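Local coordinates for ferripyochelin binding protein (Salmonella enterica subsp. enterica serovar Typhimurium, PDB 3R3R) that binds a zinc ion and, as a member of the gamma-class carbonic anhydrase family, may act as a metal-dependent enzyme, at residues Gly130-Gln135 with Leu146-Lys151; Gly87-Val92 with Gly163-Ala168. All coordinates share one frame; numbering follows the deposited sequence.

Both contacts bring late parts of the chain against the left-handed beta-helix. In sequence, Gly87-Val92 comes first and Gly163-Ala168 last, and interaction 1 is nested between them. Their centres lie about 20 Å apart, with about 11 Å between nearest atoms, so they do not touch. Interaction 1 involves the last strand, 132-133, of one parallel sheet, which the loop between strands 143-146 and 151-155 covers at its open edge. Interaction 2 involves the turn leading into strand 91-92, and that strand, in a different sheet, and the helix 158-182 that follows strand 151-155. The chain thus finishes the end of the coil first, then turns back to lay its helix along the side.

Interaction 1 (Gly130-Gln135 with Leu146-Lys151); sequences GSLVPQ and LGSPVK
Leu132 is gripped through its backbone on the edge that faces Leu146-Lys151. Its N donates to Gly147 O at 3.0 Å in a fairly straight bond (162° at the hydrogen), and its O accepts Val150 N at 2.9 Å, with the CA of Pro149 close to that same oxygen. One residue earlier, Ser131 OG takes up the N-H of Gly147 at 3.2 Å. This hydroxyl stands anti to the carbonyl carbon (chi1 -66°), beside its own backbone N, and it is also hydrogen-bonded to Gly128 O, so a small polar side chain ties two backbone groups together at a buried position. Apolar contacts fill in around these bonds: Val150 CG1 rests 3.6 Å from Ser131 CB and 4.0 Å from Val133 CG2. In one of the two conformers of Pro134, its CG meets Pro149 CB at 3.6 Å, the two rings crossing at about a right angle. Strand 132-133 is the last rung of its face in the left-handed beta-helix, and the loop from Gly147 to Val150 covers the outer edge of the strand, where a further coil could otherwise be added. That loop is closed by paired backbone bonds between Leu146 and Lys151, making it the turn of a hairpin. Its path includes Gly147, at backbone angles where a side chain would be jammed against the preceding carbonyl, and a cis peptide before Pro149. On the far edge of the strand, Ser131 and Val133 are held by backbone bonds to Ile114 of the previous coil, while the branched Val133 turns inward and, together with Val150, packs on Leu139.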
loop_
_atom_site.group_PDB
_atom_site.type_symbol
_atom_site.label_atom_id
_atom_site.label_comp_id
_atom_site.label_asym_id
_atom_site.label_seq_id
_atom_site.Cartn_x
_atom_site.Cartn_y
_atom_site.Cartn_z
ATOM N N GLY A 130 -2.571 -0.517 -14.599
ATOM C CA GLY A 130 -2.248 -1.746 -15.307
ATOM C C GLY A 130 -0.764 -1.992 -15.525
ATOM O O GLY A 130 -0.398 -2.788 -16.391
ATOM N N SER A 131 0.095 -1.349 -14.742
ATOM C CA SER A 131 1.537 -1.503 -14.928
ATOM C C SER A 131 2.113 -2.674 -14.143
ATOM O O SER A 131 1.469 -3.212 -13.233
ATOM C CB SER A 131 2.233 -0.233 -14.464
ATOM O OG SER A 131 1.899 0.877 -15.288
ATOM N N LEU A 132 3.332 -3.053 -14.490
ATOM C CA LEU A 132 4.048 -4.070 -13.738
ATOM C C LEU A 132 5.453 -3.551 -13.445
ATOM O O LEU A 132 6.184 -3.218 -14.363
ATOM C CB LEU A 132 4.082 -5.401 -14.507
ATOM C CG LEU A 132 4.680 -6.564 -13.709
ATOM C CD1 LEU A 132 4.058 -7.887 -14.113
ATOM C CD2 LEU A 132 6.143 -6.571 -13.913
ATOM N N VAL A 133 5.806 -3.515 -12.167
ATOM C CA VAL A 133 7.139 -3.101 -11.743
ATOM C C VAL A 133 7.882 -4.363 -11.317
ATOM O O VAL A 133 7.518 -4.974 -10.314
ATOM C CB VAL A 133 7.075 -2.104 -10.571
ATOM C CG1 VAL A 133 8.471 -1.689 -10.151
ATOM C CG2 VAL A 133 6.202 -0.885 -10.911
ATOM N N PRO A 134 8.895 -4.782 -12.107
ATOM C CA PRO A 134 9.635 -6.025 -11.845
ATOM C C PRO A 134 10.374 -6.057 -10.516
ATOM O O PRO A 134 10.616 -5.018 -9.890
ATOM C CB PRO A 134 10.668 -6.062 -12.981
ATOM C CG PRO A 134 10.015 -5.380 -14.075
ATOM C CD PRO A 134 9.239 -4.239 -13.435
ATOM N N GLN A 135 10.761 -7.261 -10.106
ATOM C CA GLN A 135 11.576 -7.418 -8.905
ATOM C C GLN A 135 12.834 -6.573 -8.995
ATOM O O GLN A 135 13.480 -6.519 -10.048
ATOM C CB GLN A 135 11.979 -8.878 -8.674
ATOM C CG GLN A 135 10.813 -9.722 -8.204
ATOM C CD GLN A 135 11.238 -11.119 -7.767
ATOM O OE1 GLN A 135 12.235 -11.648 -8.250
ATOM N NE2 GLN A 135 10.480 -11.721 -6.853
ATOM N N LEU A 146 4.965 3.790 -16.856
ATOM C CA LEU A 146 3.829 2.939 -17.210
ATOM C C LEU A 146 4.250 1.835 -18.158
ATOM O O LEU A 146 5.292 1.857 -18.769
ATOM C CB LEU A 146 2.702 3.784 -17.796
ATOM C CG LEU A 146 3.014 4.386 -19.163
ATOM C CD1 LEU A 146 2.555 3.453 -20.271
ATOM C CD2 LEU A 146 2.369 5.768 -19.328
ATOM N N GLY A 147 3.428 0.787 -18.144
ATOM C CA GLY A 147 3.670 -0.376 -18.975
ATOM C C GLY A 147 3.933 -1.623 -18.167
ATOM O O GLY A 147 4.074 -1.592 -16.944
ATOM N N SER A 148 3.965 -2.741 -18.884
ATOM C CA SER A 148 4.251 -4.046 -18.305
ATOM C C SER A 148 5.386 -4.724 -19.101
ATOM O O SER A 148 5.133 -5.328 -20.143
ATOM C CB SER A 148 2.974 -4.892 -18.326
ATOM O OG SER A 148 3.212 -6.194 -17.848
ATOM N N PRO A 149 6.643 -4.627 -18.617
ATOM C CA PRO A 149 7.105 -3.922 -17.419
ATOM C C PRO A 149 7.199 -2.411 -17.665
ATOM O O PRO A 149 7.239 -1.941 -18.814
ATOM C CB PRO A 149 8.499 -4.519 -17.186
ATOM C CG PRO A 149 8.992 -4.808 -18.555
ATOM C CD PRO A 149 7.765 -5.261 -19.341
ATOM N N VAL A 150 7.247 -1.644 -16.586
ATOM C CA VAL A 150 7.190 -0.196 -16.745
ATOM C C VAL A 150 8.384 0.369 -17.493
ATOM O O VAL A 150 9.500 -0.135 -17.391
ATOM C CB VAL A 150 7.101 0.556 -15.393
ATOM C CG1 VAL A 150 5.750 0.337 -14.730
ATOM C CG2 VAL A 150 8.278 0.188 -14.452
ATOM N N LYS A 151 8.126 1.465 -18.185
ATOM C CA LYS A 151 9.150 2.308 -18.780
ATOM C C LYS A 151 9.000 3.686 -18.153
ATOM O O LYS A 151 7.923 4.091 -17.824
ATOM C CB LYS A 151 8.935 2.449 -20.285
ATOM C CG LYS A 151 8.999 1.147 -21.044
ATOM C CD LYS A 151 10.317 0.484 -20.812
ATOM C CE LYS A 151 10.599 -0.639 -21.838
ATOM N NZ LYS A 151 10.018 -1.972 -21.518
#

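Interaction 2 (Gly87-Val92 with Gly163-Ala168); sequences GEDVTV and GLQYSA
Asp89 turns its side chain toward the helical segment Gly163-Ala168. Its CB lies 3.7 Å from Ala168 CB, a methyl small enough to let helix and turn come close; the same methyl sits 3.6 Å from Asp89 O. Further out, CG stands anti to the carbonyl carbon (chi1 -60°), which carries the carboxylate over the end of Gln165 and sets CG 3.5 Å from Gln165 NE2. At the tip, OD1 accepts a weak bond from Gln165 NE2 at 3.3 Å, the carboxylate and amide planes being turned 75° apart, while OD2 stays 3.9 Å from that nitrogen. Each group has a stronger partner: OD1 forms a salt bridge with Arg60 NE, and Gln165 NE2 is hydrogen-bonded to Asn169 OD1. The nearby guanidinium probably favours the charged form of Asp89. The long glutamine reaches this far because its chain bends at chi2 (66°), returning from the helix flank toward the turn. Asp89 itself has positive phi, a backbone shape that aspartate adopts more readily than beta-branched residues do. Two residues on, Thr91 OG1 and Ser167 OG lie 2.7 Å apart, while Thr91 CG2 lies against Ser167 OG. A water bridges the two segments, donating to Asp89 O and to Leu164 O, both at 2.8 Å, and accepting from Thr91 OG1; it links two carbonyl oxygens, which as acceptors cannot bond each other. A C-terminal helix that turns back and runs along the outside of a left-handed beta-helix, packed on its turns, is characteristic of the gamma-class carbonic anhydrase family.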
loop_
_atom_site.group_PDB
_atom_site.type_symbol
_atom_site.label_atom_id
_atom_site.label_comp_id
_atom_site.label_asym_id
_atom_site.label_seq_id
_atom_site.Cartn_x
_atom_site.Cartn_y
_atom_site.Cartn_z
ATOM N N GLY A 87 5.276 4.383 2.364
ATOM C CA GLY A 87 5.424 5.666 3.039
ATOM C C GLY A 87 4.125 6.399 3.300
ATOM O O GLY A 87 3.055 5.790 3.375
ATOM N N GLU A 88 4.252 7.715 3.486
ATOM C CA GLU A 88 3.155 8.608 3.837
ATOM C C GLU A 88 2.520 9.226 2.594
ATOM O O GLU A 88 3.193 9.421 1.576
ATOM C CB GLU A 88 3.675 9.745 4.729
ATOM C CG GLU A 88 4.387 9.238 5.961
ATOM C CD GLU A 88 4.676 10.334 6.976
ATOM O OE1 GLU A 88 4.776 11.522 6.610
ATOM O OE2 GLU A 88 4.801 10.004 8.171
ATOM N N ASP A 89 1.227 9.541 2.672
ATOM C CA ASP A 89 0.507 10.220 1.583
ATOM C C ASP A 89 0.585 9.435 0.280
ATOM O O ASP A 89 0.690 10.017 -0.804
ATOM C CB ASP A 89 1.035 11.651 1.388
ATOM C CG ASP A 89 0.863 12.504 2.631
ATOM O OD1 ASP A 89 -0.288 12.668 3.094
ATOM O OD2 ASP A 89 1.880 12.951 3.186
ATOM N N VAL A 90 0.550 8.110 0.403
ATOM C CA VAL A 90 0.583 7.227 -0.761
ATOM C C VAL A 90 -0.839 6.856 -1.156
ATOM O O VAL A 90 -1.681 6.603 -0.288
ATOM C CB VAL A 90 1.427 5.952 -0.475
ATOM C CG1 VAL A 90 1.289 4.924 -1.589
ATOM C CG2 VAL A 90 2.892 6.333 -0.287
ATOM N N THR A 91 -1.088 6.813 -2.465
ATOM C CA THR A 91 -2.342 6.331 -3.014
ATOM C C THR A 91 -2.103 5.006 -3.711
ATOM O O THR A 91 -1.485 4.962 -4.776
ATOM C CB THR A 91 -2.914 7.384 -3.994
ATOM O OG1 THR A 91 -3.173 8.600 -3.275
ATOM C CG2 THR A 91 -4.217 6.911 -4.637
ATOM N N VAL A 92 -2.524 3.921 -3.068
ATOM C CA VAL A 92 -2.487 2.603 -3.692
ATOM C C VAL A 92 -3.847 2.358 -4.344
ATOM O O VAL A 92 -4.852 2.195 -3.658
ATOM C CB VAL A 92 -2.106 1.498 -2.675
ATOM C CG1 VAL A 92 -2.194 0.107 -3.316
ATOM C CG2 VAL A 92 -0.706 1.777 -2.103
ATOM N N GLY A 163 -0.749 16.938 -7.662
ATOM C CA GLY A 163 -1.865 16.002 -7.666
ATOM C C GLY A 163 -1.624 14.785 -6.791
ATOM O O GLY A 163 -2.583 14.187 -6.305
ATOM N N LEU A 164 -0.366 14.395 -6.604
ATOM C CA LEU A 164 -0.062 13.273 -5.718
ATOM C C LEU A 164 -0.510 13.590 -4.291
ATOM O O LEU A 164 -1.107 12.752 -3.602
ATOM C CB LEU A 164 1.431 12.986 -5.737
ATOM C CG LEU A 164 1.959 12.572 -7.109
ATOM C CD1 LEU A 164 3.460 12.485 -7.036
ATOM C CD2 LEU A 164 1.399 11.224 -7.585
ATOM N N GLN A 165 -0.222 14.808 -3.844
ATOM C CA GLN A 165 -0.642 15.219 -2.512
ATOM C C GLN A 165 -2.162 15.387 -2.416
ATOM O O GLN A 165 -2.781 14.996 -1.421
ATOM C CB GLN A 165 0.062 16.518 -2.119
ATOM C CG GLN A 165 -0.203 16.926 -0.672
ATOM C CD GLN A 165 0.397 15.947 0.329
ATOM O OE1 GLN A 165 1.589 15.638 0.270
ATOM N NE2 GLN A 165 -0.426 15.447 1.245
ATOM N N TYR A 166 -2.749 15.979 -3.456
ATOM C CA TYR A 166 -4.197 16.165 -3.514
ATOM C C TYR A 166 -4.933 14.827 -3.394
ATOM O O TYR A 166 -5.917 14.728 -2.661
ATOM C CB TYR A 166 -4.609 16.902 -4.793
ATOM C CG TYR A 166 -4.068 18.312 -4.892
ATOM C CD1 TYR A 166 -3.707 19.020 -3.753
ATOM C CD2 TYR A 166 -3.915 18.935 -6.123
ATOM C CE1 TYR A 166 -3.215 20.311 -3.838
ATOM C CE2 TYR A 166 -3.420 20.222 -6.219
ATOM C CZ TYR A 166 -3.071 20.909 -5.071
ATOM O OH TYR A 166 -2.576 22.197 -5.149
ATOM N N SER A 167 -4.444 13.799 -4.079
ATOM C CA SER A 167 -5.047 12.474 -3.994
ATOM C C SER A 167 -5.049 11.956 -2.547
ATOM O O SER A 167 -6.070 11.497 -2.032
ATOM C CB SER A 167 -4.275 11.509 -4.892
ATOM O OG SER A 167 -4.779 10.193 -4.779
ATOM N N ALA A 168 -3.899 12.040 -1.886
ATOM C CA ALA A 168 -3.809 11.570 -0.513
ATOM C C ALA A 168 -4.753 12.375 0.383
ATOM O O ALA A 168 -5.470 11.815 1.240
ATOM C CB ALA A 168 -2.370 11.670 -0.002
HETATM O O HOH W 1 -0.897 9.991 -3.121
#